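Local coordinates for protein purine phosphoribosyltransferase (Pyrococcus horikoshii, PDB 1VDM) that probably acts as a glycosyltransferase of the type I phosphoribosyltransferase family, transferring a phosphoribosyl group in purine metabolism, at residues M1-V11 with K138-P148. Numbering follows the deposited sequence.
Sequences MDKVYLTWWQV and KWIVFPWEEFP
Val141 O is gripped twice: Leu6 N donates to it over 3.2 Å in a bent bond, and a water donates to it with its oxygen 2.7 Å from Val141 O. The same water donates to Leu6 O. Val141 N in turn donates to Val4 O (2.7 Å), and Val4 N to Trp139 O, nearly straight at 168°, the bond pattern of two parallel strands, 3-5 and 139-141. Beta-branched Val4, Ile140 and Val141 suit these extended backbones. With CG anti to its carbonyl carbon (chi1 -61°), the Tyr5 ring lies alongside Val141, whose CG2 makes an off-centre CH-pi contact, and turns its edge to the face of Phe147 in an offset edge-to-face pair, planes at 81°. Just past the strand, Leu6 CG meets Ile140 CG2 at 3.9 Å. Pro143, with no N-H to satisfy, packs CB over the Trp8 indole and CG against Val11 CG2 (3.5 Å), while Trp8 NE1 hydrogen-bonds to Asp12 OD2 of a neighbouring subunit. Were Trp8 replaced by an alanine, Pro143 and Trp144 CB would probably lose their aromatic cover and Asp12 this donor. Thr7 and Gln10 close a capping box that starts helix 8-23, and the two-stranded sheet, separate from the five-stranded mixed sheet, is consistent with the hood of a type I phosphoribosyltransferase fold.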
loop_
_atom_site.group_PDB
_atom_site.type_symbol
_atom_site.label_atom_id
_atom_site.label_comp_id
_atom_site.label_asym_id
_atom_site.label_seq_id
_atom_site.Cartn_x
_atom_site.Cartn_y
_atom_site.Cartn_z
ATOM N N MET G 1 -23.788 36.137 -15.399
ATOM C CA MET G 1 -24.253 34.871 -14.760
ATOM C C MET G 1 -25.368 35.079 -13.744
ATOM O O MET G 1 -25.122 35.429 -12.586
ATOM C CB MET G 1 -23.076 34.151 -14.096
ATOM C CG MET G 1 -22.211 33.384 -15.085
ATOM S SD MET G 1 -20.660 32.803 -14.387
ATOM C CE MET G 1 -19.574 34.104 -14.945
ATOM N N ASP G 2 -26.596 34.847 -14.199
ATOM C CA ASP G 2 -27.785 34.991 -13.367
ATOM C C ASP G 2 -28.246 33.651 -12.807
ATOM O O ASP G 2 -29.441 33.423 -12.590
ATOM C CB ASP G 2 -28.916 35.636 -14.177
ATOM C CG ASP G 2 -29.023 35.071 -15.588
ATOM O OD1 ASP G 2 -29.225 33.842 -15.735
ATOM O OD2 ASP G 2 -28.904 35.864 -16.551
ATOM N N LYS G 3 -27.283 32.761 -12.591
ATOM C CA LYS G 3 -27.551 31.446 -12.033
ATOM C C LYS G 3 -26.723 31.279 -10.762
ATOM O O LYS G 3 -25.709 31.960 -10.570
ATOM C CB LYS G 3 -27.173 30.358 -13.033
ATOM C CG LYS G 3 -28.141 30.175 -14.176
ATOM C CD LYS G 3 -27.617 29.128 -15.144
ATOM C CE LYS G 3 -28.615 28.833 -16.243
ATOM N NZ LYS G 3 -28.072 27.846 -17.211
ATOM N N VAL G 4 -27.163 30.390 -9.882
ATOM C CA VAL G 4 -26.428 30.134 -8.645
ATOM C C VAL G 4 -25.792 28.746 -8.707
ATOM O O VAL G 4 -26.493 27.732 -8.789
ATOM C CB VAL G 4 -27.346 30.231 -7.397
ATOM C CG1 VAL G 4 -26.634 29.675 -6.161
ATOM C CG2 VAL G 4 -27.718 31.666 -7.159
ATOM N N TYR G 5 -24.461 28.719 -8.681
ATOM C CA TYR G 5 -23.713 27.459 -8.738
ATOM C C TYR G 5 -23.240 26.997 -7.365
ATOM O O TYR G 5 -22.174 27.388 -6.903
ATOM C CB TYR G 5 -22.493 27.586 -9.665
ATOM C CG TYR G 5 -22.848 27.914 -11.085
ATOM C CD1 TYR G 5 -23.166 29.224 -11.459
ATOM C CD2 TYR G 5 -22.916 26.912 -12.053
ATOM C CE1 TYR G 5 -23.546 29.527 -12.763
ATOM C CE2 TYR G 5 -23.297 27.203 -13.361
ATOM C CZ TYR G 5 -23.612 28.512 -13.707
ATOM O OH TYR G 5 -24.016 28.801 -14.984
ATOM N N LEU G 6 -24.039 26.155 -6.729
ATOM C CA LEU G 6 -23.739 25.579 -5.419
ATOM C C LEU G 6 -22.589 24.565 -5.481
ATOM O O LEU G 6 -22.615 23.602 -6.235
ATOM C CB LEU G 6 -25.006 24.898 -4.897
ATOM C CG LEU G 6 -25.969 25.884 -4.232
ATOM C CD1 LEU G 6 -27.068 25.177 -3.435
ATOM C CD2 LEU G 6 -25.271 26.829 -3.255
ATOM N N THR G 7 -21.545 24.748 -4.664
ATOM C CA THR G 7 -20.420 23.794 -4.607
ATOM C C THR G 7 -20.806 22.568 -3.777
ATOM O O THR G 7 -21.809 22.586 -3.061
ATOM C CB THR G 7 -19.184 24.386 -3.926
ATOM O OG1 THR G 7 -19.449 24.548 -2.530
ATOM C CG2 THR G 7 -18.816 25.703 -4.535
ATOM N N TRP G 8 -20.013 21.503 -3.872
ATOM C CA TRP G 8 -20.297 20.296 -3.085
ATOM C C TRP G 8 -20.096 20.582 -1.593
ATOM O O TRP G 8 -20.818 20.043 -0.765
ATOM C CB TRP G 8 -19.404 19.118 -3.508
ATOM C CG TRP G 8 -19.935 18.310 -4.649
ATOM C CD1 TRP G 8 -19.409 18.230 -5.907
ATOM C CD2 TRP G 8 -21.097 17.472 -4.647
ATOM N NE1 TRP G 8 -20.170 17.398 -6.689
ATOM C CE2 TRP G 8 -21.213 16.918 -5.944
ATOM C CE3 TRP G 8 -22.052 17.135 -3.681
ATOM C CZ2 TRP G 8 -22.245 16.047 -6.301
ATOM C CZ3 TRP G 8 -23.083 16.269 -4.035
ATOM C CH2 TRP G 8 -23.170 15.735 -5.339
ATOM N N TRP G 9 -19.124 21.432 -1.261
ATOM C CA TRP G 9 -18.882 21.759 0.140
ATOM C C TRP G 9 -20.091 22.539 0.669
ATOM O O TRP G 9 -20.476 22.374 1.839
ATOM C CB TRP G 9 -17.595 22.580 0.317
ATOM C CG TRP G 9 -17.161 22.820 1.766
ATOM C CD1 TRP G 9 -16.504 23.918 2.240
ATOM C CD2 TRP G 9 -17.346 21.947 2.905
ATOM N NE1 TRP G 9 -16.275 23.795 3.592
ATOM C CE2 TRP G 9 -16.782 22.599 4.026
ATOM C CE3 TRP G 9 -17.934 20.685 3.083
ATOM C CZ2 TRP G 9 -16.789 22.036 5.310
ATOM C CZ3 TRP G 9 -17.946 20.128 4.353
ATOM C CH2 TRP G 9 -17.374 20.807 5.455
ATOM N N GLN G 10 -20.693 23.371 -0.188
ATOM C CA GLN G 10 -21.877 24.117 0.206
ATOM C C GLN G 10 -23.004 23.135 0.463
ATOM O O GLN G 10 -23.780 23.306 1.401
ATOM C CB GLN G 10 -22.309 25.117 -0.879
ATOM C CG GLN G 10 -21.499 26.411 -0.904
ATOM C CD GLN G 10 -21.945 27.359 -2.000
ATOM O OE1 GLN G 10 -21.930 27.005 -3.182
ATOM N NE2 GLN G 10 -22.343 28.576 -1.615
ATOM N N VAL G 11 -23.101 22.096 -0.357
ATOM C CA VAL G 11 -24.160 21.116 -0.160
ATOM C C VAL G 11 -23.905 20.241 1.076
ATOM O O VAL G 11 -24.843 19.885 1.795
ATOM C CB VAL G 11 -24.348 20.227 -1.422
ATOM C CG1 VAL G 11 -25.332 19.103 -1.136
ATOM C CG2 VAL G 11 -24.872 21.079 -2.570
ATOM N N LYS G 138 -32.970 33.147 -8.259
ATOM C CA LYS G 138 -32.256 32.692 -9.441
ATOM C C LYS G 138 -32.398 31.195 -9.651
ATOM O O LYS G 138 -32.911 30.475 -8.787
ATOM C CB LYS G 138 -30.772 33.024 -9.326
ATOM C CG LYS G 138 -30.456 34.500 -9.228
ATOM C CD LYS G 138 -28.962 34.713 -9.368
ATOM C CE LYS G 138 -28.585 36.167 -9.200
ATOM N NZ LYS G 138 -27.107 36.338 -9.259
ATOM N N TRP G 139 -31.958 30.726 -10.816
ATOM C CA TRP G 139 -31.998 29.300 -11.092
ATOM C C TRP G 139 -30.734 28.719 -10.451
ATOM O O TRP G 139 -29.632 29.275 -10.596
ATOM C CB TRP G 139 -32.014 29.024 -12.596
ATOM C CG TRP G 139 -31.916 27.559 -12.929
ATOM C CD1 TRP G 139 -30.777 26.852 -13.194
ATOM C CD2 TRP G 139 -32.994 26.615 -12.990
ATOM N NE1 TRP G 139 -31.078 25.527 -13.414
ATOM C CE2 TRP G 139 -32.431 25.354 -13.297
ATOM C CE3 TRP G 139 -34.382 26.710 -12.814
ATOM C CZ2 TRP G 139 -33.206 24.199 -13.434
ATOM C CZ3 TRP G 139 -35.153 25.558 -12.949
ATOM C CH2 TRP G 139 -34.560 24.319 -13.257
ATOM N N ILE G 140 -30.902 27.618 -9.722
ATOM C CA ILE G 140 -29.775 26.988 -9.047
ATOM C C ILE G 140 -29.196 25.790 -9.789
ATOM O O ILE G 140 -29.910 24.835 -10.109
ATOM C CB ILE G 140 -30.158 26.495 -7.633
ATOM C CG1 ILE G 140 -30.866 27.600 -6.860
ATOM C CG2 ILE G 140 -28.896 26.079 -6.871
ATOM C CD1 ILE G 140 -31.451 27.126 -5.565
ATOM N N VAL G 141 -27.897 25.850 -10.063
ATOM C CA VAL G 141 -27.217 24.733 -10.708
ATOM C C VAL G 141 -26.494 23.998 -9.589
ATOM O O VAL G 141 -25.552 24.521 -9.001
ATOM C CB VAL G 141 -26.171 25.188 -11.745
ATOM C CG1 VAL G 141 -25.524 23.969 -12.371
ATOM C CG2 VAL G 141 -26.826 26.052 -12.811
ATOM N N PHE G 142 -26.955 22.794 -9.281
ATOM C CA PHE G 142 -26.340 21.998 -8.227
ATOM C C PHE G 142 -25.008 21.376 -8.667
ATOM O O PHE G 142 -24.722 21.272 -9.866
ATOM C CB PHE G 142 -27.319 20.926 -7.751
ATOM C CG PHE G 142 -28.495 21.481 -7.018
ATOM C CD1 PHE G 142 -29.738 21.595 -7.642
ATOM C CD2 PHE G 142 -28.362 21.919 -5.701
ATOM C CE1 PHE G 142 -30.841 22.136 -6.960
ATOM C CE2 PHE G 142 -29.459 22.464 -5.011
ATOM C CZ PHE G 142 -30.698 22.572 -5.641
ATOM N N PRO G 143 -24.181 20.938 -7.691
ATOM C CA PRO G 143 -22.870 20.333 -7.964
ATOM C C PRO G 143 -22.945 19.081 -8.832
ATOM O O PRO G 143 -21.981 18.735 -9.509
ATOM C CB PRO G 143 -22.329 20.011 -6.570
ATOM C CG PRO G 143 -23.209 20.754 -5.632
ATOM C CD PRO G 143 -24.544 20.753 -6.276
ATOM N N TRP G 144 -24.087 18.404 -8.807
ATOM C CA TRP G 144 -24.268 17.180 -9.585
ATOM C C TRP G 144 -24.978 17.379 -10.930
ATOM O O TRP G 144 -25.368 16.409 -11.583
ATOM C CB TRP G 144 -25.049 16.164 -8.757
ATOM C CG TRP G 144 -26.452 16.575 -8.475
ATOM C CD1 TRP G 144 -27.548 16.385 -9.282
ATOM C CD2 TRP G 144 -26.933 17.244 -7.296
ATOM N NE1 TRP G 144 -28.686 16.896 -8.670
ATOM C CE2 TRP G 144 -28.334 17.426 -7.454
ATOM C CE3 TRP G 144 -26.321 17.703 -6.125
ATOM C CZ2 TRP G 144 -29.123 18.046 -6.482
ATOM C CZ3 TRP G 144 -27.115 18.324 -5.153
ATOM C CH2 TRP G 144 -28.497 18.487 -5.342
ATOM N N GLU G 145 -25.160 18.631 -11.335
ATOM C CA GLU G 145 -25.831 18.916 -12.601
ATOM C C GLU G 145 -24.872 19.378 -13.695
ATOM O O GLU G 145 -23.889 20.056 -13.424
ATOM C CB GLU G 145 -26.937 19.950 -12.371
ATOM C CG GLU G 145 -28.194 19.332 -11.775
ATOM C CD GLU G 145 -29.207 20.355 -11.270
ATOM O OE1 GLU G 145 -30.357 19.945 -10.991
ATOM O OE2 GLU G 145 -28.854 21.553 -11.144
ATOM N N GLU G 146 -25.158 18.995 -14.934
ATOM C CA GLU G 146 -24.318 19.392 -16.070
ATOM C C GLU G 146 -24.755 20.774 -16.596
ATOM O O GLU G 146 -25.856 21.239 -16.289
ATOM C CB GLU G 146 -24.407 18.339 -17.188
ATOM C CG GLU G 146 -23.867 16.936 -16.821
ATOM C CD GLU G 146 -24.634 16.271 -15.679
ATOM O OE1 GLU G 146 -25.870 16.111 -15.795
ATOM O OE2 GLU G 146 -24.005 15.906 -14.660
ATOM N N PHE G 147 -23.884 21.425 -17.366
ATOM C CA PHE G 147 -24.160 22.748 -17.929
ATOM C C PHE G 147 -24.577 22.711 -19.403
ATOM O O PHE G 147 -24.098 21.878 -20.176
ATOM C CB PHE G 147 -22.921 23.645 -17.880
ATOM C CG PHE G 147 -22.270 23.754 -16.537
ATOM C CD1 PHE G 147 -22.977 23.511 -15.368
ATOM C CD2 PHE G 147 -20.958 24.192 -16.443
ATOM C CE1 PHE G 147 -22.385 23.713 -14.135
ATOM C CE2 PHE G 147 -20.360 24.397 -15.212
ATOM C CZ PHE G 147 -21.074 24.160 -14.058
ATOM N N PRO G 148 -25.466 23.632 -19.814
ATOM C CA PRO G 148 -25.923 23.701 -21.210
ATOM C C PRO G 148 -24.873 24.438 -22.030
ATOM O O PRO G 148 -24.162 25.295 -21.510
ATOM C CB PRO G 148 -27.212 24.514 -21.123
ATOM C CG PRO G 148 -27.702 24.231 -19.743
ATOM C CD PRO G 148 -26.423 24.318 -18.932
HETATM O O HOH W 1 -25.418 38.195 -10.833
HETATM O O HOH W 2 -23.020 23.613 -9.185
#